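Local atomic coordinates of shikimate 5-dehydrogenase AroE (5-dehydroshikimate reductase) (Mycobacterium tuberculosis, PDB entry 4P4L), a protein that probably catalyses the NADP-dependent interconversion of 3-dehydroshikimate and shikimate, the fourth of seven steps in chorismate biosynthesis. Residues A[6-11]-A[58-63]; A[132-137]-A[162-167]. All coordinates share one frame; numbering follows the deposited sequence.

Contact 1. Residues A[6-11]-A[58-63]. With SO4 (sulfate ion), chain E.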
loop_
_atom_site.group_PDB
_atom_site.type_symbol
_atom_site.label_atom_id
_atom_site.label_comp_id
_atom_site.label_asym_id
_atom_site.label_seq_id
_atom_site.Cartn_x
_atom_site.Cartn_y
_atom_site.Cartn_z
ATOM N N LYS A 6 17.798 -14.071 -12.740
ATOM C CA LYS A 6 16.910 -14.341 -11.620
ATOM C C LYS A 6 15.457 -14.081 -11.988
ATOM O O LYS A 6 15.151 -13.474 -13.025
ATOM C CB LYS A 6 17.292 -13.475 -10.416
ATOM C CG LYS A 6 18.688 -13.746 -9.870
ATOM C CD LYS A 6 18.838 -15.174 -9.361
ATOM C CE LYS A 6 20.251 -15.442 -8.838
ATOM N NZ LYS A 6 20.499 -16.900 -8.614
ATOM N N LYS A 7 14.568 -14.523 -11.110
ATOM C CA LYS A 7 13.142 -14.486 -11.363
ATOM C C LYS A 7 12.468 -13.848 -10.165
ATOM O O LYS A 7 12.848 -14.097 -9.009
ATOM C CB LYS A 7 12.594 -15.909 -11.553
ATOM C CG LYS A 7 13.290 -16.751 -12.630
ATOM C CD LYS A 7 12.453 -18.002 -12.956
ATOM C CE LYS A 7 13.172 -18.942 -13.929
ATOM N NZ LYS A 7 12.300 -20.079 -14.379
ATOM N N ALA A 8 11.499 -12.993 -10.454
ATOM C CA ALA A 8 10.600 -12.427 -9.459
ATOM C C ALA A 8 9.244 -12.336 -10.143
ATOM O O ALA A 8 9.094 -12.755 -11.289
ATOM C CB ALA A 8 11.067 -11.050 -9.007
ATOM N N GLY A 9 8.258 -11.793 -9.452
ATOM C CA GLY A 9 6.942 -11.646 -10.038
ATOM C C GLY A 9 5.989 -11.106 -8.998
ATOM O O GLY A 9 6.431 -10.705 -7.923
ATOM N N VAL A 10 4.694 -11.090 -9.307
ATOM C CA VAL A 10 3.685 -10.650 -8.345
ATOM C C VAL A 10 2.568 -11.704 -8.196
ATOM O O VAL A 10 2.058 -12.201 -9.199
ATOM C CB VAL A 10 3.107 -9.267 -8.742
ATOM C CG1 VAL A 10 2.499 -9.296 -10.175
ATOM C CG2 VAL A 10 2.087 -8.798 -7.702
ATOM N N LEU A 11 2.225 -12.064 -6.952
ATOM C CA LEU A 11 1.183 -13.068 -6.650
ATOM C C LEU A 11 -0.108 -12.401 -6.167
ATOM O O LEU A 11 -0.072 -11.569 -5.246
ATOM C CB LEU A 11 1.653 -14.004 -5.523
ATOM C CG LEU A 11 2.239 -15.388 -5.784
ATOM C CD1 LEU A 11 3.393 -15.277 -6.745
ATOM C CD2 LEU A 11 2.693 -16.046 -4.479
ATOM N N GLU A 58 16.291 -19.902 -8.706
ATOM C CA GLU A 58 16.541 -18.598 -9.315
ATOM C C GLU A 58 15.513 -17.533 -8.947
ATOM O O GLU A 58 15.602 -16.400 -9.427
ATOM C CB GLU A 58 16.630 -18.749 -10.836
ATOM C CG GLU A 58 17.529 -19.906 -11.260
ATOM C CD GLU A 58 17.563 -20.128 -12.764
ATOM O OE1 GLU A 58 16.855 -19.396 -13.497
ATOM O OE2 GLU A 58 18.300 -21.036 -13.207
ATOM N N TRP A 59 14.540 -17.883 -8.106
ATOM C CA TRP A 59 13.574 -16.905 -7.624
ATOM C C TRP A 59 14.178 -16.154 -6.432
ATOM O O TRP A 59 14.552 -16.770 -5.437
ATOM C CB TRP A 59 12.255 -17.582 -7.224
ATOM C CG TRP A 59 11.385 -17.942 -8.415
ATOM C CD1 TRP A 59 11.502 -19.049 -9.218
ATOM C CD2 TRP A 59 10.285 -17.184 -8.940
ATOM N NE1 TRP A 59 10.534 -19.021 -10.204
ATOM C CE2 TRP A 59 9.780 -17.886 -10.054
ATOM C CE3 TRP A 59 9.681 -15.976 -8.574
ATOM C CZ2 TRP A 59 8.693 -17.416 -10.804
ATOM C CZ3 TRP A 59 8.602 -15.517 -9.319
ATOM C CH2 TRP A 59 8.123 -16.233 -10.418
ATOM N N VAL A 60 14.270 -14.833 -6.525
ATOM C CA VAL A 60 14.895 -14.060 -5.447
ATOM C C VAL A 60 13.842 -13.538 -4.489
ATOM O O VAL A 60 14.110 -13.262 -3.312
ATOM C CB VAL A 60 15.728 -12.891 -5.993
ATOM C CG1 VAL A 60 16.936 -13.415 -6.744
ATOM C CG2 VAL A 60 14.874 -11.971 -6.896
ATOM N N GLY A 61 12.628 -13.394 -4.998
ATOM C CA GLY A 61 11.560 -12.850 -4.184
ATOM C C GLY A 61 10.279 -12.707 -4.974
ATOM O O GLY A 61 10.265 -12.871 -6.206
ATOM N N VAL A 62 9.195 -12.405 -4.273
ATOM C CA VAL A 62 7.956 -12.135 -4.958
ATOM C C VAL A 62 7.165 -11.038 -4.240
ATOM O O VAL A 62 7.235 -10.918 -3.007
ATOM C CB VAL A 62 7.139 -13.433 -5.125
ATOM C CG1 VAL A 62 6.548 -13.880 -3.786
ATOM C CG2 VAL A 62 6.082 -13.249 -6.175
ATOM N N SER A 63 6.477 -10.207 -5.028
ATOM C CA SER A 63 5.489 -9.274 -4.507
ATOM C C SER A 63 4.176 -10.016 -4.279
ATOM O O SER A 63 3.851 -10.978 -5.005
ATOM C CB SER A 63 5.269 -8.123 -5.485
ATOM O OG SER A 63 6.506 -7.521 -5.848
HETATM S S SO4 E . 11.230 -22.584 -11.777
HETATM O O1 SO4 E . 11.933 -23.873 -11.765
HETATM O O2 SO4 E . 10.319 -22.538 -10.636
HETATM O O3 SO4 E . 12.223 -21.514 -11.661
HETATM O O4 SO4 E . 10.482 -22.386 -13.019
#

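Contact 2. Residues A[132-137]-A[162-167]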
loop_
_atom_site.group_PDB
_atom_site.type_symbol
_atom_site.label_atom_id
_atom_site.label_comp_id
_atom_site.label_asym_id
_atom_site.label_seq_id
_atom_site.Cartn_x
_atom_site.Cartn_y
_atom_site.Cartn_z
ATOM N N ALA A 132 -1.309 2.425 6.158
ATOM C CA ALA A 132 -1.531 3.866 6.065
ATOM C C ALA A 132 -1.320 4.523 7.423
ATOM O O ALA A 132 -0.726 5.599 7.511
ATOM C CB ALA A 132 -2.922 4.176 5.509
ATOM N N VAL A 133 -1.809 3.883 8.483
ATOM C CA VAL A 133 -1.610 4.393 9.849
ATOM C C VAL A 133 -0.129 4.480 10.213
ATOM O O VAL A 133 0.333 5.500 10.752
ATOM C CB VAL A 133 -2.332 3.528 10.893
ATOM C CG1 VAL A 133 -1.923 3.939 12.328
ATOM C CG2 VAL A 133 -3.828 3.652 10.725
ATOM N N VAL A 134 0.617 3.413 9.921
ATOM C CA VAL A 134 2.037 3.396 10.263
ATOM C C VAL A 134 2.832 4.413 9.429
ATOM O O VAL A 134 3.684 5.132 9.964
ATOM C CB VAL A 134 2.618 1.986 10.154
ATOM C CG1 VAL A 134 4.118 2.011 10.423
ATOM C CG2 VAL A 134 1.914 1.064 11.150
ATOM N N GLY A 135 2.524 4.495 8.136
ATOM C CA GLY A 135 3.170 5.447 7.247
ATOM C C GLY A 135 2.891 6.884 7.641
ATOM O O GLY A 135 3.799 7.723 7.633
ATOM N N LEU A 136 1.636 7.171 7.982
ATOM C CA LEU A 136 1.271 8.487 8.511
ATOM C C LEU A 136 2.063 8.828 9.769
ATOM O O LEU A 136 2.515 9.975 9.941
ATOM C CB LEU A 136 -0.238 8.569 8.772
ATOM C CG LEU A 136 -1.037 8.644 7.464
ATOM C CD1 LEU A 136 -2.538 8.470 7.698
ATOM C CD2 LEU A 136 -0.754 9.959 6.745
ATOM N N ALA A 137 2.244 7.839 10.642
ATOM C CA ALA A 137 3.016 8.053 11.862
ATOM C C ALA A 137 4.452 8.387 11.504
ATOM O O ALA A 137 5.059 9.287 12.098
ATOM C CB ALA A 137 2.958 6.836 12.764
ATOM N N THR A 162 -2.567 3.908 18.353
ATOM C CA THR A 162 -2.199 4.107 19.756
ATOM C C THR A 162 -0.811 3.543 20.079
ATOM O O THR A 162 -0.053 4.140 20.843
ATOM C CB THR A 162 -3.249 3.468 20.690
ATOM O OG1 THR A 162 -4.485 4.187 20.578
ATOM C CG2 THR A 162 -2.787 3.495 22.139
ATOM N N ARG A 163 -0.480 2.406 19.471
ATOM C CA ARG A 163 0.771 1.699 19.741
ATOM C C ARG A 163 1.972 2.321 19.022
ATOM O O ARG A 163 3.101 2.245 19.511
ATOM C CB ARG A 163 0.620 0.209 19.391
ATOM C CG ARG A 163 1.927 -0.590 19.333
ATOM C CD ARG A 163 1.688 -2.115 19.330
ATOM N NE ARG A 163 0.746 -2.520 18.283
ATOM C CZ ARG A 163 -0.502 -2.918 18.509
ATOM N NH1 ARG A 163 -0.958 -2.986 19.755
ATOM N NH2 ARG A 163 -1.295 -3.251 17.493
ATOM N N VAL A 164 1.736 2.942 17.870
ATOM C CA VAL A 164 2.814 3.668 17.202
ATOM C C VAL A 164 2.870 5.129 17.658
ATOM O O VAL A 164 3.585 5.945 17.072
ATOM C CB VAL A 164 2.755 3.570 15.657
ATOM C CG1 VAL A 164 3.005 2.145 15.208
ATOM C CG2 VAL A 164 1.419 4.062 15.122
ATOM N N GLY A 165 2.116 5.451 18.709
ATOM C CA GLY A 165 2.227 6.750 19.355
ATOM C C GLY A 165 1.396 7.876 18.769
ATOM O O GLY A 165 1.660 9.050 19.041
ATOM N N VAL A 166 0.395 7.526 17.966
ATOM C CA VAL A 166 -0.491 8.519 17.369
ATOM C C VAL A 166 -1.806 8.562 18.143
ATOM O O VAL A 166 -2.390 7.516 18.442
ATOM C CB VAL A 166 -0.793 8.194 15.886
ATOM C CG1 VAL A 166 -1.423 9.390 15.183
ATOM C CG2 VAL A 166 0.475 7.790 15.166
ATOM N N ALA A 167 -2.260 9.763 18.488
ATOM C CA ALA A 167 -3.613 9.918 19.001
ATOM C C ALA A 167 -4.540 9.447 17.887
ATOM O O ALA A 167 -4.574 10.039 16.805
ATOM C CB ALA A 167 -3.891 11.369 19.364
#

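Contact 1. Residues A[6-11]-A[58-63]
Lys7 lies across the indole of Trp59, its CB over the five-membered ring 3.7 Å from the centroid and only 10° off the ring normal, a CH-pi contact. CG stands anti to the carbonyl carbon (chi1 -55°) and the chain then runs extended past the indole, so that CD passes NE1 and Lys7 NZ hydrogen-bonds sulfate O3 at 3.1 Å. Trp59 NE1 gives the same oxygen a weak, bent bond. Lysine suits this place because its CB packs on the indole face and its long chain carries the ammonium to an anion.

Backbone pairing comes in two patches, offset by one residue. At a lone bridge of Lys7 with Trp59, Lys7 N donates to Glu58 O and Val60 N to Lys7 O. Where Val10 pairs parallel with Ser63, Ser63 N bonds Gly9 O at 2.9 Å, and Leu11 N bonds Ser63 O. Trp59 CZ3 reaches Ala8 C, 3.3 Å away, and Gly9, lacking a side chain, leaves this ring end uncrowded. With chi1 at 73°, Val62 places CG1 between its backbone N and carbonyl carbon, leaving Val62 CG2 tight against Leu11 CD1 at 3.4 Å.

Val10 and Ser63 share the sheet face that touches bound shikimate, and Ser63 OG hydrogen-bonds Gln247 and Tyr38. The chemistry thus divides: the outer end binds a sulfate, probably from the crystallisation liquor, whereas the inner end places a fixed hydroxyl beside the substrate.

Contact 2. Residues A[132-137]-A[162-167]
Ala137 points its methyl between Val164 and Val166 where, in the Rossmann-like domain, helix 129-138 packs against the turn leading from helix 151-163 into strand 167-171. The small side chain suits this position, since it brings the helix backbone close to two branched residues at once. Ala137 CB approaches Val164 CG2 at 4.0 Å and touches Val166 through CG2 as well, so each valine presents one methyl to the same carbon.

Val164 is the central apolar group of the turn, and its two methyls divide the helix surface between them. CG2 faces Val133 CG1 and Ala137, one helical turn apart, while Val164 CG1 meets Val134 CG2 at 4.3 Å. That division follows from a chi1 of -66°, which leaves CG1 beside the backbone N and CG2 between N and the carbonyl carbon. Beta-branched valine fits well here, offering two methyls on a short stem to a ridge of small and branched residues. Leu85 also touches Val164 and Val134, extending the apolar cluster to helix 81-86.

Glycine suits position 165 because, at its phi of 86°, it has no CB to press against the preceding carbonyl oxygen. It is the C-prime residue of a Schellman motif, in which Val166 N returns to Gly161 O and the weaker Gly165 N bond reaches Thr162 O. The reversal redirects the chain so that Val166, packed on Ile144 of strand 143-147, also faces helix 129-138. There Val166 CG2, beside its own backbone N, lies 3.6 Å from Ala137 CB.

Both segments of contact 1 precede those of contact 2 in the chain, and the middle of the molecule lies between the two, with their own centres 30 Å apart and nearest atoms about 17 Å apart. They share no strand or helix. Contact 1 joins neighbouring strands 7-12 and 61-64 in the mixed sheet of the substrate-binding domain; contact 2 packs helix 129-138 against the turn into strand 167-171, an outermost strand of the parallel, Rossmann-like sheet. The arrangement fits the two-domain plan of shikimate dehydrogenases: Val10 and Ser63 of contact 1 touch bound shikimate, whereas contact 2 belongs to the half that, as in relatives, probably holds NADP.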